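Local coordinates for protein endo-beta-1,2-glucanase (Talaromyces funiculosus, PDB 6IMV) that hydrolyses internal beta-1,2-glucosidic linkages of beta-1,2-glucan, acting as an endo-acting fungal glycoside hydrolase that can bind the disaccharide sophorose, at residues D99-L104 with S110-I115; L169-Y174 with L258-G263. All blocks are in the same frame, centred on the assembly; numbering follows the deposited sequence.

Contact 1: residues D99-L104 with S110-I115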
# COMPACT_ATOMS: atom_id res chain seq x y z
N ASP A 99 9.78 -14.23 -8.49
CA ASP A 99 10.13 -13.06 -7.67
C ASP A 99 9.46 -13.16 -6.29
O ASP A 99 10.10 -12.87 -5.29
CB ASP A 99 9.78 -11.74 -8.39
CG ASP A 99 10.88 -11.23 -9.32
OD1 ASP A 99 11.94 -11.91 -9.43
OD2 ASP A 99 10.68 -10.15 -9.92
N ALA A 100 8.18 -13.53 -6.23
CA ALA A 100 7.49 -13.71 -4.96
C ALA A 100 8.16 -14.83 -4.14
O ALA A 100 8.19 -14.77 -2.92
CB ALA A 100 6.02 -13.98 -5.17
N ALA A 101 8.68 -15.86 -4.83
CA ALA A 101 9.36 -16.99 -4.19
C ALA A 101 10.73 -16.55 -3.64
O ALA A 101 11.16 -17.03 -2.59
CB ALA A 101 9.51 -18.13 -5.17
N ARG A 102 11.41 -15.66 -4.36
CA ARG A 102 12.68 -15.07 -3.88
C ARG A 102 12.46 -14.36 -2.54
O ARG A 102 13.32 -14.40 -1.68
CB ARG A 102 13.25 -14.12 -4.93
CG ARG A 102 14.53 -13.42 -4.52
CD ARG A 102 15.73 -14.34 -4.54
NE ARG A 102 16.95 -13.55 -4.42
CZ ARG A 102 18.13 -14.06 -4.11
NH1 ARG A 102 18.30 -15.37 -4.00
NH2 ARG A 102 19.15 -13.24 -3.90
N PHE A 103 11.29 -13.71 -2.39
CA PHE A 103 10.85 -13.08 -1.14
C PHE A 103 10.48 -14.14 -0.10
O PHE A 103 11.02 -14.12 1.01
CB PHE A 103 9.68 -12.13 -1.42
CG PHE A 103 9.09 -11.44 -0.21
CD1 PHE A 103 8.16 -12.09 0.59
CD2 PHE A 103 9.42 -10.13 0.10
CE1 PHE A 103 7.60 -11.45 1.69
CE2 PHE A 103 8.86 -9.50 1.20
CZ PHE A 103 7.95 -10.16 1.99
N LEU A 104 9.54 -15.03 -0.44
CA LEU A 104 8.90 -15.92 0.55
C LEU A 104 9.80 -17.10 0.91
O LEU A 104 9.77 -17.56 2.05
CB LEU A 104 7.58 -16.47 -0.01
CG LEU A 104 6.28 -15.98 0.63
CD1 LEU A 104 5.14 -16.94 0.30
CD2 LEU A 104 6.40 -15.81 2.13
N SER A 110 9.88 -23.77 -4.63
CA SER A 110 8.73 -24.64 -4.83
C SER A 110 7.78 -24.56 -3.63
O SER A 110 6.60 -24.80 -3.79
CB SER A 110 9.16 -26.07 -5.10
OG SER A 110 9.67 -26.67 -3.91
N ALA A 111 8.30 -24.22 -2.43
CA ALA A 111 7.50 -24.18 -1.21
C ALA A 111 6.63 -22.91 -1.14
O ALA A 111 5.68 -22.86 -0.34
CB ALA A 111 8.40 -24.29 -0.01
N ALA A 112 6.93 -21.88 -1.95
CA ALA A 112 6.29 -20.56 -1.82
C ALA A 112 4.76 -20.65 -1.91
O ALA A 112 4.06 -20.07 -1.08
CB ALA A 112 6.86 -19.59 -2.83
N PRO A 113 4.18 -21.34 -2.92
CA PRO A 113 2.73 -21.46 -3.03
C PRO A 113 2.08 -22.10 -1.79
O PRO A 113 1.06 -21.60 -1.33
CB PRO A 113 2.51 -22.33 -4.28
CG PRO A 113 3.77 -22.10 -5.09
CD PRO A 113 4.87 -21.98 -4.06
N GLY A 114 2.69 -23.17 -1.28
CA GLY A 114 2.20 -23.86 -0.08
C GLY A 114 2.22 -22.96 1.15
O GLY A 114 1.30 -22.99 1.96
N ILE A 115 3.28 -22.14 1.28
CA ILE A 115 3.40 -21.20 2.39
C ILE A 115 2.25 -20.17 2.30
O ILE A 115 1.54 -19.96 3.29
CB ILE A 115 4.78 -20.53 2.43
CG1 ILE A 115 5.89 -21.54 2.76
CG2 ILE A 115 4.79 -19.36 3.41
CD1 ILE A 115 7.30 -21.05 2.44
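Ala101 and Ala112 meet methyl to methyl where helix 98-104 is followed, after a short loop, by helix 112-133. This helix-loop-helix corner is probably part of the helical shell of the (alpha/alpha)6-barrel fold known for this enzyme's family. The side chains that meet are all apolar, one of them also resting against a backbone oxygen, and they fall into two groups.

The first group is the alanine pair. Ala112 CB lies 3.8 Å from Ala101 CB and 3.9 Å from Ala101 CA, so the methyl of Ala112 rests on the backbone of the other helix as well as on its side chain. The 5.3 Å separation of Ala101 CA and Ala112 CA shows how closely two such small residues let the helices approach. Leu104 CB, one turn further along, adds a looser contact of 4.3 Å to Ala112 CB.

The second group is made by the branched end of Leu104. With chi1 at -111°, this side chain is close to eclipsed, and its CD1 is set against Ala112 O, 3.6 Å away. Leu89 and Ala93 of helix 80-94 also touch Leu104. The side chains of Leu104 and Ile115 lie alongside each other and point opposite ways. Ile115 offers its CG2 branch, which is anti to its own backbone N, and this methyl sits 4.0 Å from Leu104 CD1 and 4.1 Å from Leu104 CD2.

Contact 2: residues L169-Y174 with L258-G263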
# COMPACT_ATOMS: atom_id res chain seq x y z
N LEU A 169 -8.10 -4.10 0.88
CA LEU A 169 -8.11 -5.53 1.18
C LEU A 169 -8.98 -6.29 0.17
O LEU A 169 -8.61 -7.37 -0.29
CB LEU A 169 -8.62 -5.74 2.60
CG LEU A 169 -8.79 -7.20 3.05
CD1 LEU A 169 -7.53 -8.01 2.83
CD2 LEU A 169 -9.22 -7.26 4.50
N LEU A 170 -10.15 -5.73 -0.17
CA LEU A 170 -11.13 -6.47 -0.95
C LEU A 170 -10.60 -6.79 -2.36
O LEU A 170 -10.75 -7.93 -2.83
CB LEU A 170 -12.44 -5.68 -0.99
CG LEU A 170 -13.23 -5.74 0.32
CD1 LEU A 170 -14.29 -4.66 0.37
CD2 LEU A 170 -13.84 -7.12 0.50
N TRP A 171 -9.96 -5.81 -3.01
CA TRP A 171 -9.42 -6.05 -4.36
C TRP A 171 -8.17 -6.95 -4.27
O TRP A 171 -7.88 -7.68 -5.21
CB TRP A 171 -9.15 -4.73 -5.11
CG TRP A 171 -10.42 -4.04 -5.49
CD1 TRP A 171 -10.96 -2.93 -4.91
CD2 TRP A 171 -11.35 -4.43 -6.53
NE1 TRP A 171 -12.14 -2.60 -5.51
CE2 TRP A 171 -12.41 -3.50 -6.51
CE3 TRP A 171 -11.39 -5.48 -7.46
CZ2 TRP A 171 -13.48 -3.57 -7.39
CZ3 TRP A 171 -12.46 -5.56 -8.32
CH2 TRP A 171 -13.49 -4.61 -8.29
N ALA A 172 -7.46 -6.93 -3.14
CA ALA A 172 -6.32 -7.83 -2.95
C ALA A 172 -6.83 -9.29 -2.88
O ALA A 172 -6.26 -10.18 -3.50
CB ALA A 172 -5.53 -7.45 -1.73
N VAL A 173 -7.91 -9.50 -2.13
CA VAL A 173 -8.54 -10.82 -1.99
C VAL A 173 -9.09 -11.28 -3.34
O VAL A 173 -8.98 -12.45 -3.69
CB VAL A 173 -9.60 -10.83 -0.88
CG1 VAL A 173 -10.47 -12.08 -0.92
CG2 VAL A 173 -8.96 -10.69 0.50
N TYR A 174 -9.69 -10.34 -4.08
CA TYR A 174 -10.21 -10.57 -5.44
C TYR A 174 -9.08 -11.14 -6.32
O TYR A 174 -9.26 -12.17 -6.99
CB TYR A 174 -10.78 -9.25 -5.96
CG TYR A 174 -11.62 -9.28 -7.21
CD1 TYR A 174 -13.00 -9.41 -7.14
CD2 TYR A 174 -11.06 -9.07 -8.45
CE1 TYR A 174 -13.80 -9.37 -8.27
CE2 TYR A 174 -11.84 -9.02 -9.60
CZ TYR A 174 -13.21 -9.18 -9.52
OH TYR A 174 -13.98 -9.13 -10.65
N LEU A 258 -18.54 -0.53 -4.07
CA LEU A 258 -19.94 -0.14 -3.99
C LEU A 258 -20.59 -0.19 -5.38
O LEU A 258 -21.68 -0.73 -5.53
CB LEU A 258 -20.07 1.26 -3.38
CG LEU A 258 -19.98 1.33 -1.86
CD1 LEU A 258 -19.91 2.78 -1.40
CD2 LEU A 258 -21.16 0.62 -1.21
N GLN A 259 -19.92 0.39 -6.38
CA GLN A 259 -20.50 0.49 -7.71
C GLN A 259 -20.80 -0.91 -8.27
O GLN A 259 -21.89 -1.16 -8.74
CB GLN A 259 -19.60 1.24 -8.69
CG GLN A 259 -20.03 1.06 -10.14
CD GLN A 259 -19.42 2.07 -11.07
OE1 GLN A 259 -18.77 3.01 -10.65
NE2 GLN A 259 -19.65 1.88 -12.36
N PHE A 260 -19.80 -1.79 -8.27
CA PHE A 260 -19.94 -3.07 -8.92
C PHE A 260 -20.80 -4.04 -8.11
O PHE A 260 -21.51 -4.83 -8.70
CB PHE A 260 -18.58 -3.69 -9.22
CG PHE A 260 -17.79 -2.93 -10.26
CD1 PHE A 260 -18.36 -2.58 -11.47
CD2 PHE A 260 -16.47 -2.59 -10.03
CE1 PHE A 260 -17.63 -1.90 -12.43
CE2 PHE A 260 -15.74 -1.90 -10.99
CZ PHE A 260 -16.32 -1.56 -12.19
N PHE A 261 -20.72 -3.99 -6.77
CA PHE A 261 -21.23 -5.09 -5.94
C PHE A 261 -22.22 -4.66 -4.85
O PHE A 261 -22.79 -5.52 -4.18
CB PHE A 261 -20.05 -5.80 -5.27
CG PHE A 261 -19.05 -6.36 -6.25
CD1 PHE A 261 -19.46 -7.26 -7.22
CD2 PHE A 261 -17.71 -5.99 -6.19
CE1 PHE A 261 -18.55 -7.77 -8.13
CE2 PHE A 261 -16.80 -6.50 -7.10
CZ PHE A 261 -17.22 -7.39 -8.07
N GLY A 262 -22.44 -3.35 -4.67
CA GLY A 262 -23.16 -2.85 -3.52
C GLY A 262 -24.67 -2.87 -3.68
O GLY A 262 -25.37 -2.68 -2.69
N GLY A 263 -25.16 -3.07 -4.91
CA GLY A 263 -26.58 -3.01 -5.24
C GLY A 263 -27.10 -1.58 -5.34
O GLY A 263 -28.26 -1.31 -5.04
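Trp171 receives Phe260 at the edge of its indole: CD2 of Phe260 lies near the indole plane, 4.0 Å from Trp171 CH2 and 4.1 Å from Trp171 CZ2, and the two side chains cross at about a right angle. The same CH2 also meets Phe261, whose CE2 is 4.0 Å away on an oblique approach. Tyr174 joins through its CE1, 4.0 Å from Phe261 CZ; a chi1 of -168° places its ring for this meeting.

Within each segment a neighbour covers one ring face. Trp171 CZ3 lies 3.6 Å above the centre of the Tyr174 ring, and Phe260 CB lies 3.8 Å above the centre of the Phe261 ring.

The rings bridge well-separated backbones, since even the nearest CA atoms, those of Trp171 and Phe260, are 11.8 Å apart. Polar ends are held from outside: Trp171 NE1 hydrogen-bonds to Leu253 O, and Tyr174 OH to Glu458 OE1. Separately, Lys203 makes a cation-pi contact with the Phe261 ring. The result is an aromatic cluster joining helix 163-182 to residues 258-261 of helix 252-261, consistent with helix-to-helix packing in the (alpha/alpha)6-barrel.

Overall arrangement
The two contacts follow one another along the chain and do not touch: their centres are 27 Å apart and their nearest atoms about 13 Å. Contact 1 is local, with its segments separated by five loop residues, whereas contact 2 joins segments with 83 residues between them. The centre of contact 2 is also nearer the chain centre, 17 Å away against 20 Å for contact 1. Helix 80-94 touches both contacts; in the 169-174 segment, its Ala80 and Glu83 meet Leu169, and its Val87 and Met88 meet Ala172. That helix also carries Lys82, which lines the glucose pocket with Asp60, Phe77 and Trp143, so both contacts border a helix that reaches the ligand.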